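Local coordinates for protein GMP reductase (PDB 6JIG) that probably catalyses the NADPH-dependent deamination of GMP to IMP, helping to balance adenine and guanine nucleotides, with a CBS region that binds guanine nucleotides, at residues A[169-182]-A[191-205]. The protein carries 1 engineered substitution. Residues are numbered along the deposited sequence; the frame is centred on the assembly and turned at random.
Sequences MVVSTNTSISLEEV and TANVPIVGQNGQLLY
Residues 169-182 and 191-205 resemble a beta-alpha-beta crossover in the second CBS motif: an extended but irregular first arm, held to strand 193-197 by a single parallel bridge at Ser172-Ile196, leads into helix 179-189. The strand carries Asn193, whose side chain lies about 5 Å from a bound GMP, beside the CBS nucleotide site. Ser172 N donates to Pro195 O (3.1 Å), and Ser172 O accepts from Val197 N (2.9 Å, 167° at the hydrogen). An N-H at position 195 could have continued the ladder to Val170 O; proline has none, its CD sits 3.4 Å from Val170 O, and the direct ladder stops. One water replaces the next bond, joining Val170 N to Asn193 O and Thr191 OG1; another bridges the carbonyls of Thr173 and Val197.

Met169, Val171, Pro195 and Val197 pack together, Met169 also on Ile144, Pro195 and Val197 on Leu141. Bent at chi3 (62°), Met169 brings CE to Pro195 CG, while the Val171 and Val197 side chains cross at about a right angle, CG1 to CG2 3.5 Å. On the other face, small Ser172 lets Ile196 CD1 come within 3.6 Å of its CB, and Val182 CG2, from the helix, packs on Val194 CB. Ser172 OG, turned away from its own N (chi1 175°), accepts from Asn174 N in an ST turn, taking the donor that would continue the ladder to Val197 O. Beyond it, Thr175 CG2 meets Leu204 CD1 and lies in the plane of the Tyr205 ring, at its edge, 4.0 Å from Tyr205 CE2.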
loop_
_atom_site.group_PDB
_atom_site.type_symbol
_atom_site.label_atom_id
_atom_site.label_comp_id
_atom_site.label_asym_id
_atom_site.label_seq_id
_atom_site.Cartn_x
_atom_site.Cartn_y
_atom_site.Cartn_z
ATOM N N MET A 169 13.221 -56.964 -40.882
ATOM C CA MET A 169 12.744 -55.596 -41.014
ATOM C C MET A 169 12.000 -55.402 -42.333
ATOM O O MET A 169 12.140 -56.185 -43.277
ATOM C CB MET A 169 13.913 -54.611 -40.928
ATOM C CG MET A 169 14.645 -54.623 -39.596
ATOM S SD MET A 169 16.012 -53.457 -39.559
ATOM C CE MET A 169 15.112 -51.921 -39.794
ATOM N N VAL A 170 11.197 -54.341 -42.381
ATOM C CA VAL A 170 10.609 -53.855 -43.626
ATOM C C VAL A 170 11.512 -52.751 -44.159
ATOM O O VAL A 170 11.711 -51.723 -43.497
ATOM C CB VAL A 170 9.174 -53.351 -43.407
ATOM C CG1 VAL A 170 8.585 -52.792 -44.700
ATOM C CG2 VAL A 170 8.305 -54.473 -42.873
ATOM N N VAL A 171 12.090 -52.979 -45.337
ATOM C CA VAL A 171 13.101 -52.099 -45.903
ATOM C C VAL A 171 12.695 -51.751 -47.329
ATOM O O VAL A 171 12.049 -52.544 -48.018
ATOM C CB VAL A 171 14.497 -52.759 -45.859
ATOM C CG1 VAL A 171 15.561 -51.811 -46.350
ATOM C CG2 VAL A 171 14.818 -53.215 -44.435
ATOM N N SER A 172 13.053 -50.544 -47.763
ATOM C CA SER A 172 12.686 -50.072 -49.090
ATOM C C SER A 172 13.941 -49.583 -49.799
ATOM O O SER A 172 14.940 -49.247 -49.159
ATOM C CB SER A 172 11.611 -48.967 -48.995
ATOM O OG SER A 172 11.299 -48.384 -50.248
ATOM N N THR A 173 13.899 -49.595 -51.135
ATOM C CA THR A 173 14.933 -48.967 -51.944
ATOM C C THR A 173 14.401 -47.753 -52.694
ATOM O O THR A 173 15.091 -47.226 -53.572
ATOM C CB THR A 173 15.548 -49.966 -52.944
ATOM O OG1 THR A 173 14.502 -50.629 -53.667
ATOM C CG2 THR A 173 16.399 -50.997 -52.229
ATOM N N ASN A 174 13.187 -47.309 -52.377
ATOM C CA ASN A 174 12.544 -46.221 -53.105
ATOM C C ASN A 174 12.910 -44.908 -52.421
ATOM O O ASN A 174 12.298 -44.527 -51.422
ATOM C CB ASN A 174 11.035 -46.424 -53.161
ATOM C CG ASN A 174 10.342 -45.408 -54.048
ATOM O OD1 ASN A 174 10.944 -44.423 -54.468
ATOM N ND2 ASN A 174 9.075 -45.648 -54.346
ATOM N N THR A 175 13.903 -44.211 -52.970
ATOM C CA THR A 175 14.276 -42.893 -52.466
ATOM C C THR A 175 13.249 -41.815 -52.802
ATOM O O THR A 175 13.381 -40.683 -52.325
ATOM C CB THR A 175 15.649 -42.496 -53.004
ATOM O OG1 THR A 175 15.664 -42.651 -54.429
ATOM C CG2 THR A 175 16.744 -43.365 -52.380
ATOM N N SER A 176 12.229 -42.132 -53.597
ATOM C CA SER A 176 11.141 -41.216 -53.905
ATOM C C SER A 176 9.832 -41.667 -53.293
ATOM O O SER A 176 8.764 -41.249 -53.754
ATOM C CB SER A 176 10.975 -41.063 -55.417
ATOM O OG SER A 176 12.115 -40.453 -55.968
ATOM N N ILE A 177 9.890 -42.539 -52.280
ATOM C CA ILE A 177 8.676 -43.159 -51.771
ATOM C C ILE A 177 7.687 -42.080 -51.350
ATOM O O ILE A 177 8.066 -41.035 -50.805
ATOM C CB ILE A 177 9.011 -44.117 -50.615
ATOM C CG1 ILE A 177 7.788 -44.939 -50.217
ATOM C CG2 ILE A 177 9.536 -43.349 -49.406
ATOM C CD1 ILE A 177 8.143 -46.165 -49.396
ATOM N N SER A 178 6.414 -42.312 -51.639
ATOM C CA SER A 178 5.372 -41.367 -51.287
ATOM C C SER A 178 4.895 -41.622 -49.862
ATOM O O SER A 178 5.224 -42.633 -49.239
ATOM C CB SER A 178 4.209 -41.465 -52.272
ATOM O OG SER A 178 3.390 -42.583 -51.965
ATOM N N LEU A 179 4.116 -40.675 -49.340
ATOM C CA LEU A 179 3.529 -40.855 -48.017
ATOM C C LEU A 179 2.521 -41.997 -48.020
ATOM O O LEU A 179 2.452 -42.774 -47.061
ATOM C CB LEU A 179 2.874 -39.553 -47.544
ATOM C CG LEU A 179 2.108 -39.667 -46.218
ATOM C CD1 LEU A 179 3.070 -39.996 -45.088
ATOM C CD2 LEU A 179 1.335 -38.401 -45.899
ATOM N N GLU A 180 1.730 -42.118 -49.093
ATOM C CA GLU A 180 0.771 -43.217 -49.174
ATOM C C GLU A 180 1.481 -44.562 -49.259
ATOM O O GLU A 180 1.035 -45.542 -48.653
ATOM C CB GLU A 180 -0.161 -43.025 -50.373
ATOM N N GLU A 181 2.601 -44.623 -49.985
ATOM C CA GLU A 181 3.290 -45.899 -50.154
ATOM C C GLU A 181 3.943 -46.351 -48.855
ATOM O O GLU A 181 3.853 -47.530 -48.487
ATOM C CB GLU A 181 4.331 -45.807 -51.271
ATOM C CG GLU A 181 5.143 -47.097 -51.496
ATOM C CD GLU A 181 4.279 -48.370 -51.615
ATOM O OE1 GLU A 181 3.126 -48.291 -52.095
ATOM O OE2 GLU A 181 4.760 -49.461 -51.230
ATOM N N VAL A 182 4.602 -45.437 -48.141
ATOM C CA VAL A 182 5.236 -45.853 -46.895
ATOM C C VAL A 182 4.184 -46.154 -45.835
ATOM O O VAL A 182 4.382 -47.037 -44.991
ATOM C CB VAL A 182 6.266 -44.802 -46.434
ATOM C CG1 VAL A 182 5.589 -43.627 -45.710
ATOM C CG2 VAL A 182 7.348 -45.459 -45.573
ATOM N N THR A 191 4.881 -52.419 -38.799
ATOM C CA THR A 191 6.153 -51.911 -38.295
ATOM C C THR A 191 6.115 -50.385 -38.201
ATOM O O THR A 191 5.279 -49.724 -38.822
ATOM C CB THR A 191 7.315 -52.352 -39.191
ATOM O OG1 THR A 191 8.552 -51.861 -38.664
ATOM C CG2 THR A 191 7.120 -51.815 -40.604
ATOM N N ALA A 192 7.041 -49.827 -37.422
ATOM C CA ALA A 192 7.058 -48.395 -37.141
ATOM C C ALA A 192 8.263 -47.684 -37.739
ATOM O O ALA A 192 8.412 -46.469 -37.551
ATOM C CB ALA A 192 7.014 -48.153 -35.628
ATOM N N ASN A 193 9.122 -48.405 -38.448
ATOM C CA ASN A 193 10.325 -47.842 -39.036
ATOM C C ASN A 193 10.561 -48.513 -40.375
ATOM O O ASN A 193 10.577 -49.745 -40.460
ATOM C CB ASN A 193 11.540 -48.043 -38.131
ATOM C CG ASN A 193 11.498 -47.164 -36.901
ATOM O OD1 ASN A 193 11.678 -45.958 -36.993
ATOM N ND2 ASN A 193 11.270 -47.770 -35.737
ATOM N N VAL A 194 10.740 -47.707 -41.414
ATOM C CA VAL A 194 11.109 -48.194 -42.736
ATOM C C VAL A 194 12.382 -47.474 -43.163
ATOM O O VAL A 194 12.342 -46.328 -43.619
ATOM C CB VAL A 194 9.978 -47.981 -43.759
ATOM C CG1 VAL A 194 10.433 -48.409 -45.151
ATOM C CG2 VAL A 194 8.732 -48.756 -43.346
ATOM N N PRO A 195 13.537 -48.102 -43.000
ATOM C CA PRO A 195 14.758 -47.548 -43.584
ATOM C C PRO A 195 14.722 -47.638 -45.103
ATOM O O PRO A 195 14.111 -48.537 -45.686
ATOM C CB PRO A 195 15.865 -48.430 -43.000
ATOM C CG PRO A 195 15.182 -49.689 -42.633
ATOM C CD PRO A 195 13.785 -49.352 -42.262
ATOM N N ILE A 196 15.363 -46.666 -45.740
ATOM C CA ILE A 196 15.573 -46.652 -47.181
ATOM C C ILE A 196 17.043 -46.955 -47.417
ATOM O O ILE A 196 17.915 -46.241 -46.909
ATOM C CB ILE A 196 15.184 -45.302 -47.805
ATOM C CG1 ILE A 196 13.811 -44.843 -47.312
ATOM C CG2 ILE A 196 15.284 -45.366 -49.344
ATOM C CD1 ILE A 196 12.686 -45.793 -47.624
ATOM N N VAL A 197 17.328 -48.014 -48.174
ATOM C CA VAL A 197 18.707 -48.400 -48.426
ATOM C C VAL A 197 19.007 -48.296 -49.916
ATOM O O VAL A 197 18.109 -48.226 -50.758
ATOM C CB VAL A 197 19.029 -49.820 -47.920
ATOM C CG1 VAL A 197 18.918 -49.887 -46.412
ATOM C CG2 VAL A 197 18.118 -50.827 -48.581
ATOM N N GLY A 198 20.299 -48.305 -50.229
ATOM C CA GLY A 198 20.764 -48.250 -51.597
ATOM C C GLY A 198 20.838 -49.624 -52.237
ATOM O O GLY A 198 20.350 -50.624 -51.706
ATOM N N GLN A 199 21.469 -49.661 -53.415
ATOM C CA GLN A 199 21.536 -50.910 -54.165
ATOM C C GLN A 199 22.442 -51.928 -53.482
ATOM O O GLN A 199 22.258 -53.137 -53.667
ATOM C CB GLN A 199 22.004 -50.641 -55.599
ATOM C CG GLN A 199 22.619 -49.258 -55.803
ATOM N N ASN A 200 23.401 -51.466 -52.677
ATOM C CA ASN A 200 24.312 -52.334 -51.939
ATOM C C ASN A 200 23.941 -52.453 -50.458
ATOM O O ASN A 200 24.816 -52.672 -49.610
ATOM C CB ASN A 200 25.751 -51.834 -52.090
ATOM N N GLY A 201 22.658 -52.299 -50.124
ATOM C CA GLY A 201 22.197 -52.440 -48.752
ATOM C C GLY A 201 22.602 -51.334 -47.800
ATOM O O GLY A 201 22.374 -51.466 -46.592
ATOM N N GLN A 202 23.184 -50.247 -48.297
ATOM C CA GLN A 202 23.679 -49.183 -47.434
ATOM C C GLN A 202 22.541 -48.258 -47.002
ATOM O O GLN A 202 21.620 -47.969 -47.770
ATOM C CB GLN A 202 24.776 -48.392 -48.148
ATOM C CG GLN A 202 24.297 -47.526 -49.312
ATOM C CD GLN A 202 24.223 -48.270 -50.647
ATOM O OE1 GLN A 202 23.790 -49.425 -50.720
ATOM N NE2 GLN A 202 24.634 -47.594 -51.714
ATOM N N LEU A 203 22.606 -47.800 -45.759
ATOM C CA LEU A 203 21.525 -46.994 -45.200
ATOM C C LEU A 203 21.530 -45.597 -45.816
ATOM O O LEU A 203 22.542 -44.894 -45.756
ATOM C CB LEU A 203 21.686 -46.910 -43.687
ATOM C CG LEU A 203 20.694 -46.024 -42.941
ATOM C CD1 LEU A 203 19.281 -46.574 -43.077
ATOM C CD2 LEU A 203 21.113 -45.950 -41.491
ATOM N N LEU A 204 20.400 -45.190 -46.402
ATOM C CA LEU A 204 20.268 -43.859 -46.993
ATOM C C LEU A 204 19.351 -42.937 -46.200
ATOM O O LEU A 204 19.747 -41.812 -45.864
ATOM C CB LEU A 204 19.760 -43.965 -48.438
ATOM C CG LEU A 204 20.606 -44.816 -49.388
ATOM C CD1 LEU A 204 19.922 -44.897 -50.740
ATOM C CD2 LEU A 204 22.002 -44.228 -49.510
ATOM N N TYR A 205 18.128 -43.374 -45.896
ATOM C CA TYR A 205 17.186 -42.580 -45.111
ATOM C C TYR A 205 16.474 -43.485 -44.120
ATOM O O TYR A 205 16.598 -44.714 -44.156
ATOM C CB TYR A 205 16.129 -41.883 -45.987
ATOM C CG TYR A 205 16.685 -41.035 -47.103
ATOM C CD1 TYR A 205 17.151 -39.745 -46.863
ATOM C CD2 TYR A 205 16.739 -41.520 -48.400
ATOM C CE1 TYR A 205 17.673 -38.971 -47.895
ATOM C CE2 TYR A 205 17.245 -40.758 -49.431
ATOM C CZ TYR A 205 17.715 -39.486 -49.178
ATOM O OH TYR A 205 18.227 -38.740 -50.220
HETATM O O HOH W 1 11.046 -52.327 -40.482
HETATM O O HOH W 2 17.765 -46.989 -53.208
#